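Local coordinates for xylulose kinase (Escherichia coli, PDB 2ITM), which phosphorylates D-xylulose at the expense of ATP to give D-xylulose 5-phosphate, and acts less efficiently on 1-deoxy-D-xylulose, at residues Leu71-Met77 against Val228-Asn234; Asp167-Gly173 against Phe277-Leu281. One frame throughout, in Å; residues are numbered along the deposited sequence.

Interaction 1 (Leu71-Met77 against Val228-Asn234); sequences LGIAGQM and VAGGGDN. With XUL (D-xylulose), chain C.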
loop_
_atom_site.group_PDB
_atom_site.type_symbol
_atom_site.label_atom_id
_atom_site.label_comp_id
_atom_site.label_asym_id
_atom_site.label_seq_id
_atom_site.Cartn_x
_atom_site.Cartn_y
_atom_site.Cartn_z
ATOM N N LEU A 71 43.151 13.136 24.100
ATOM C CA LEU A 71 41.706 13.159 23.919
ATOM C C LEU A 71 41.270 13.579 22.515
ATOM O O LEU A 71 41.782 14.534 21.957
ATOM C CB LEU A 71 41.048 14.041 24.966
ATOM C CG LEU A 71 39.536 14.178 24.894
ATOM C CD1 LEU A 71 38.923 14.476 26.238
ATOM C CD2 LEU A 71 39.170 15.237 23.898
ATOM N N GLY A 72 40.307 12.846 21.976
ATOM C CA GLY A 72 39.726 13.125 20.682
ATOM C C GLY A 72 38.235 13.380 20.716
ATOM O O GLY A 72 37.535 12.902 21.579
ATOM N N ILE A 73 37.770 14.144 19.739
ATOM C CA ILE A 73 36.354 14.402 19.546
ATOM C C ILE A 73 35.871 14.076 18.136
ATOM O O ILE A 73 36.595 14.226 17.163
ATOM C CB ILE A 73 35.973 15.850 19.917
ATOM C CG1 ILE A 73 36.486 16.823 18.872
ATOM C CG2 ILE A 73 36.514 16.224 21.250
ATOM C CD1 ILE A 73 37.028 18.077 19.461
ATOM N N ALA A 74 34.628 13.626 18.057
ATOM C CA ALA A 74 33.887 13.580 16.815
ATOM C C ALA A 74 32.473 14.119 17.016
ATOM O O ALA A 74 32.034 14.287 18.144
ATOM C CB ALA A 74 33.806 12.159 16.292
ATOM N N GLY A 75 31.781 14.387 15.923
ATOM C CA GLY A 75 30.560 15.161 15.971
ATOM C C GLY A 75 29.641 15.048 14.774
ATOM O O GLY A 75 30.076 14.877 13.648
ATOM N N GLN A 76 28.354 15.153 15.049
ATOM C CA GLN A 76 27.368 15.491 14.049
ATOM C C GLN A 76 27.856 16.614 13.141
ATOM O O GLN A 76 28.288 17.653 13.599
ATOM C CB GLN A 76 26.025 15.841 14.701
ATOM C CG GLN A 76 26.056 17.058 15.598
ATOM C CD GLN A 76 24.681 17.603 15.935
ATOM O OE1 GLN A 76 23.980 18.100 15.077
ATOM N NE2 GLN A 76 24.316 17.522 17.198
ATOM N N MET A 77 27.783 16.372 11.848
ATOM C CA MET A 77 28.404 17.240 10.870
ATOM C C MET A 77 27.514 18.447 10.559
ATOM O O MET A 77 26.338 18.438 10.857
ATOM C CB MET A 77 28.725 16.450 9.604
ATOM C CG MET A 77 29.558 15.189 9.840
ATOM S SD MET A 77 29.676 14.120 8.415
ATOM C CE MET A 77 30.732 15.084 7.406
ATOM N N VAL A 228 43.180 16.347 19.971
ATOM C CA VAL A 228 43.282 16.296 18.524
ATOM C C VAL A 228 42.068 16.896 17.816
ATOM O O VAL A 228 41.029 17.091 18.414
ATOM C CB VAL A 228 43.592 14.885 17.995
ATOM C CG1 VAL A 228 44.857 14.327 18.622
ATOM C CG2 VAL A 228 42.425 13.967 18.200
ATOM N N ALA A 229 42.228 17.185 16.535
ATOM C CA ALA A 229 41.173 17.786 15.734
ATOM C C ALA A 229 39.926 16.913 15.602
ATOM O O ALA A 229 38.828 17.415 15.551
ATOM C CB ALA A 229 41.698 18.162 14.380
ATOM N N GLY A 230 40.119 15.606 15.538
ATOM C CA GLY A 230 39.024 14.676 15.378
ATOM C C GLY A 230 38.528 14.544 13.951
ATOM O O GLY A 230 39.272 14.717 13.003
ATOM N N GLY A 231 37.247 14.233 13.825
ATOM C CA GLY A 231 36.572 14.080 12.539
ATOM C C GLY A 231 35.079 14.315 12.674
ATOM O O GLY A 231 34.520 14.210 13.757
ATOM N N GLY A 232 34.429 14.645 11.568
ATOM C CA GLY A 232 33.008 14.428 11.456
ATOM C C GLY A 232 32.669 12.997 11.808
ATOM O O GLY A 232 33.499 12.112 11.671
ATOM N N ASP A 233 31.441 12.777 12.257
ATOM C CA ASP A 233 31.030 11.473 12.745
ATOM C C ASP A 233 31.249 10.309 11.779
ATOM O O ASP A 233 31.759 9.280 12.168
ATOM C CB ASP A 233 29.611 11.494 13.308
ATOM C CG ASP A 233 28.571 11.916 12.293
ATOM O OD1 ASP A 233 28.900 12.116 11.114
ATOM O OD2 ASP A 233 27.386 12.070 12.594
ATOM N N ASN A 234 30.873 10.479 10.520
ATOM C CA ASN A 234 31.161 9.472 9.513
ATOM C C ASN A 234 32.645 9.144 9.389
ATOM O O ASN A 234 33.038 8.009 9.562
ATOM C CB ASN A 234 30.567 9.841 8.155
ATOM C CG ASN A 234 29.061 9.912 8.175
ATOM O OD1 ASN A 234 28.400 9.000 8.608
ATOM N ND2 ASN A 234 28.522 11.008 7.708
HETATM C C1 XUL C . 25.819 14.068 5.973
HETATM C C2 XUL C . 25.768 12.896 6.938
HETATM C C3 XUL C . 26.333 13.076 8.302
HETATM C C4 XUL C . 25.156 12.997 9.238
HETATM C C5 XUL C . 25.454 13.557 10.613
HETATM O O1 XUL C . 27.056 14.124 5.312
HETATM O O2 XUL C . 24.747 11.933 6.790
HETATM O O3 XUL C . 26.815 14.388 8.351
HETATM O O4 XUL C . 24.159 13.760 8.617
HETATM O O5 XUL C . 26.754 14.054 10.625
#

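Interaction 2 (Asp167-Gly173 against Phe277-Leu281); sequences DMSDAAG and FCHAL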
loop_
_atom_site.group_PDB
_atom_site.type_symbol
_atom_site.label_atom_id
_atom_site.label_comp_id
_atom_site.label_asym_id
_atom_site.label_seq_id
_atom_site.Cartn_x
_atom_site.Cartn_y
_atom_site.Cartn_z
ATOM N N ASP A 167 38.848 20.073 11.835
ATOM C CA ASP A 167 39.535 19.139 10.973
ATOM C C ASP A 167 38.986 19.153 9.552
ATOM O O ASP A 167 37.917 19.635 9.310
ATOM C CB ASP A 167 39.481 17.735 11.557
ATOM C CG ASP A 167 38.182 17.046 11.284
ATOM O OD1 ASP A 167 38.146 16.202 10.397
ATOM O OD2 ASP A 167 37.148 17.284 11.911
ATOM N N MET A 168 39.745 18.586 8.628
ATOM C CA MET A 168 39.403 18.599 7.211
ATOM C C MET A 168 38.082 17.872 6.851
ATOM O O MET A 168 37.391 18.238 5.929
ATOM C CB MET A 168 40.558 18.056 6.379
ATOM C CG MET A 168 41.857 18.835 6.534
ATOM S SD MET A 168 41.769 20.524 5.955
ATOM C CE MET A 168 43.425 21.038 6.260
ATOM N N SER A 169 37.753 16.822 7.585
ATOM C CA SER A 169 36.554 16.059 7.333
ATOM C C SER A 169 35.277 16.790 7.725
ATOM O O SER A 169 34.317 16.735 7.005
ATOM C CB SER A 169 36.632 14.661 7.963
ATOM O OG SER A 169 36.354 14.679 9.340
ATOM N N ASP A 170 35.306 17.442 8.869
ATOM C CA ASP A 170 34.176 18.242 9.299
ATOM C C ASP A 170 34.081 19.528 8.468
ATOM O O ASP A 170 33.017 19.911 8.026
ATOM C CB ASP A 170 34.304 18.564 10.794
ATOM C CG ASP A 170 33.025 18.229 11.587
ATOM O OD1 ASP A 170 33.018 18.527 12.798
ATOM O OD2 ASP A 170 32.015 17.703 11.105
ATOM N N ALA A 171 35.232 20.177 8.270
ATOM C CA ALA A 171 35.322 21.398 7.494
ATOM C C ALA A 171 34.820 21.230 6.057
ATOM O O ALA A 171 34.214 22.127 5.517
ATOM C CB ALA A 171 36.732 21.939 7.510
ATOM N N ALA A 172 35.092 20.086 5.456
ATOM C CA ALA A 172 34.603 19.805 4.127
ATOM C C ALA A 172 33.086 19.931 4.056
ATOM O O ALA A 172 32.540 20.357 3.056
ATOM C CB ALA A 172 35.044 18.452 3.689
ATOM N N GLY A 173 32.420 19.569 5.143
ATOM C CA GLY A 173 30.982 19.603 5.205
ATOM C C GLY A 173 30.331 20.967 5.285
ATOM O O GLY A 173 29.127 21.051 5.268
ATOM N N PHE A 277 34.221 14.334 0.402
ATOM C CA PHE A 277 34.850 15.122 1.443
ATOM C C PHE A 277 36.288 14.728 1.685
ATOM O O PHE A 277 36.740 13.680 1.241
ATOM C CB PHE A 277 34.078 14.987 2.749
ATOM C CG PHE A 277 32.654 15.393 2.671
ATOM C CD1 PHE A 277 31.657 14.526 3.045
ATOM C CD2 PHE A 277 32.308 16.653 2.250
ATOM C CE1 PHE A 277 30.353 14.897 2.983
ATOM C CE2 PHE A 277 31.001 17.035 2.197
ATOM C CZ PHE A 277 30.021 16.162 2.568
ATOM N N CYS A 278 37.001 15.556 2.432
ATOM C CA CYS A 278 38.249 15.143 3.028
ATOM C C CYS A 278 38.009 14.057 4.072
ATOM O O CYS A 278 36.985 14.038 4.721
ATOM C CB CYS A 278 38.999 16.339 3.625
ATOM S SG CYS A 278 39.442 17.654 2.484
ATOM N N HIS A 279 38.958 13.146 4.202
ATOM C CA HIS A 279 38.982 12.189 5.300
ATOM C C HIS A 279 39.682 12.787 6.521
ATOM O O HIS A 279 40.418 13.742 6.402
ATOM C CB HIS A 279 39.672 10.896 4.852
ATOM C CG HIS A 279 39.340 9.694 5.678
ATOM N ND1 HIS A 279 38.537 9.749 6.794
ATOM C CD2 HIS A 279 39.698 8.401 5.542
ATOM C CE1 HIS A 279 38.420 8.543 7.311
ATOM N NE2 HIS A 279 39.118 7.706 6.570
ATOM N N ALA A 280 39.450 12.199 7.685
ATOM C CA ALA A 280 40.017 12.694 8.929
ATOM C C ALA A 280 41.485 12.306 9.114
ATOM O O ALA A 280 42.027 12.385 10.200
ATOM C CB ALA A 280 39.191 12.235 10.111
ATOM N N LEU A 281 42.089 11.846 8.026
ATOM C CA LEU A 281 43.519 11.603 8.032
ATOM C C LEU A 281 44.219 12.382 6.940
ATOM O O LEU A 281 43.610 12.794 5.972
ATOM C CB LEU A 281 43.809 10.110 7.903
ATOM C CG LEU A 281 43.332 9.201 9.027
ATOM C CD1 LEU A 281 43.174 7.791 8.558
ATOM C CD2 LEU A 281 44.240 9.289 10.243
#

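Interaction 1 (Leu71-Met77 against Val228-Asn234)
Val228 N donates to Leu71 O over 3.0 Å, and from this bond the two chains run forward in the same general sense, their end-to-end directions 37° apart, as adjacent strands of the N-terminal sheet. Packing is closest in the middle, where backbone meets backbone. Ile73 O receives a CA-H...O contact from Gly230 CA at 3.0 Å and a weak bond from Gly231 N. A CB on Gly230 would clash with that oxygen, and its positive phi also favours glycine. Next along, Gly231 O lies 3.2 Å from Ala74 CA, a second CA-H...O contact, and takes a weak bond from Gly75 N. Ile73 CG1 rests against Ala229 O, and Val228 CG2 against Gly72 CA.

The far end is looser and partly open, and it faces the sugar. Asp233 N, on the first turn of helix 233-241, reaches Gly75 O over 2.9 Å, arriving 40° above the carbonyl plane. Asp233 CB lies 3.4 Å from the same Gly75 O. Its chi1 of 60° sets CG between its own N and carbonyl carbon, with the carboxylate leaning toward the ligand. There O5 of D-xylulose donates to Asp233 OD2 at 2.9 Å and accepts from Met77 N at 2.8 Å. The Met77 and Asn234 side chains cross at about a right angle, SD 3.4 Å from ND2. With an alanine in place of Asp233, O5 would probably lose the acceptor for its hydroxyl and keep the Met77 N-H. The loop after strand 70-75 thus supplies an N-H and the start of helix 233-241 a carboxylate to the same hydroxyl, consistent with the inferred role of Asp233 as proton acceptor for the oxygen that is phosphorylated.

Interaction 2 (Asp167-Gly173 against Phe277-Leu281)
Ala172 and Phe277 make the apolar half of this contact. The methyl CB of Ala172 lies 3.6 Å from CD2 of the ring, which it approaches obliquely, and Gly173 CA meets CE2 beside it. With chi1 at -58°, Phe277 CG stands beside its backbone N; chi1 and chi2 together present the CD2-CE2 side of the ring to the last turn of helix 168-172. One helix turn earlier, Met168 CB packs on Cys278 CB at 3.6 Å, while the rest of the methionine leads away to Leu202.

Carbon-to-oxygen approaches form a second group. Cys278 O takes a CA-H...O contact from Ser169 CA at 3.3 Å and is also the nearest atom to Ser169 CB. In the other direction, Cys278 CB comes within 3.4 Å of Met168 O, an oxygen that already accepts from Ala172 N inside the helix. The two segments share no conventional hydrogen bond.

Hydrogen bonds inside residues 167-173 form the third group, with Asp167 as the N-cap. Its OD1 accepts from Ser169 OG at 2.6 Å on the syn lone pair and from Ser169 N at 2.9 Å, the latter coming from 56° above the carboxylate plane; Asp170 N adds a weak capping bond. Lys153 forms salt bridges with OD2 of Asp167 and OD1 of Asp170, probably offsetting the charge gathered here. Ala280 CB lies 3.8 Å from Ser169 OG, which also accepts from Gly232 N.

Gly173 O accepts from ND1 of substrate-binding His78, and the Phe277 side chain lies about 4 Å from D-xylulose. The chemistry implies a division of labour: polar groups, Lys153 and Gly232 N among them from outside, fix the helix start, while carbon surfaces join it to the C-terminal FGGY domain beside the sugar site.

Along the chain the segments alternate, 71-77, 167-173, 228-234, 277-281, and the centres of interactions 1 and 2 lie 10 Å apart. Interaction 1 joins strands 70-75 and 226-232 inside the N-terminal FGGY domain, whereas interaction 2 brings helix 168-172 of that domain against strand 275-278, an outermost strand of the C-terminal sheet. They touch directly: Gly232 N probably bonds to Ser169 OG at 2.9 Å, and Asp167 OD2 packs on Gly231 CA at 3.3 Å. The capped helix start therefore backs the glycine-rich strand end just before Asp233, so that the interdomain contact and the segment ends that hold the sugar adjoin each other beside D-xylulose.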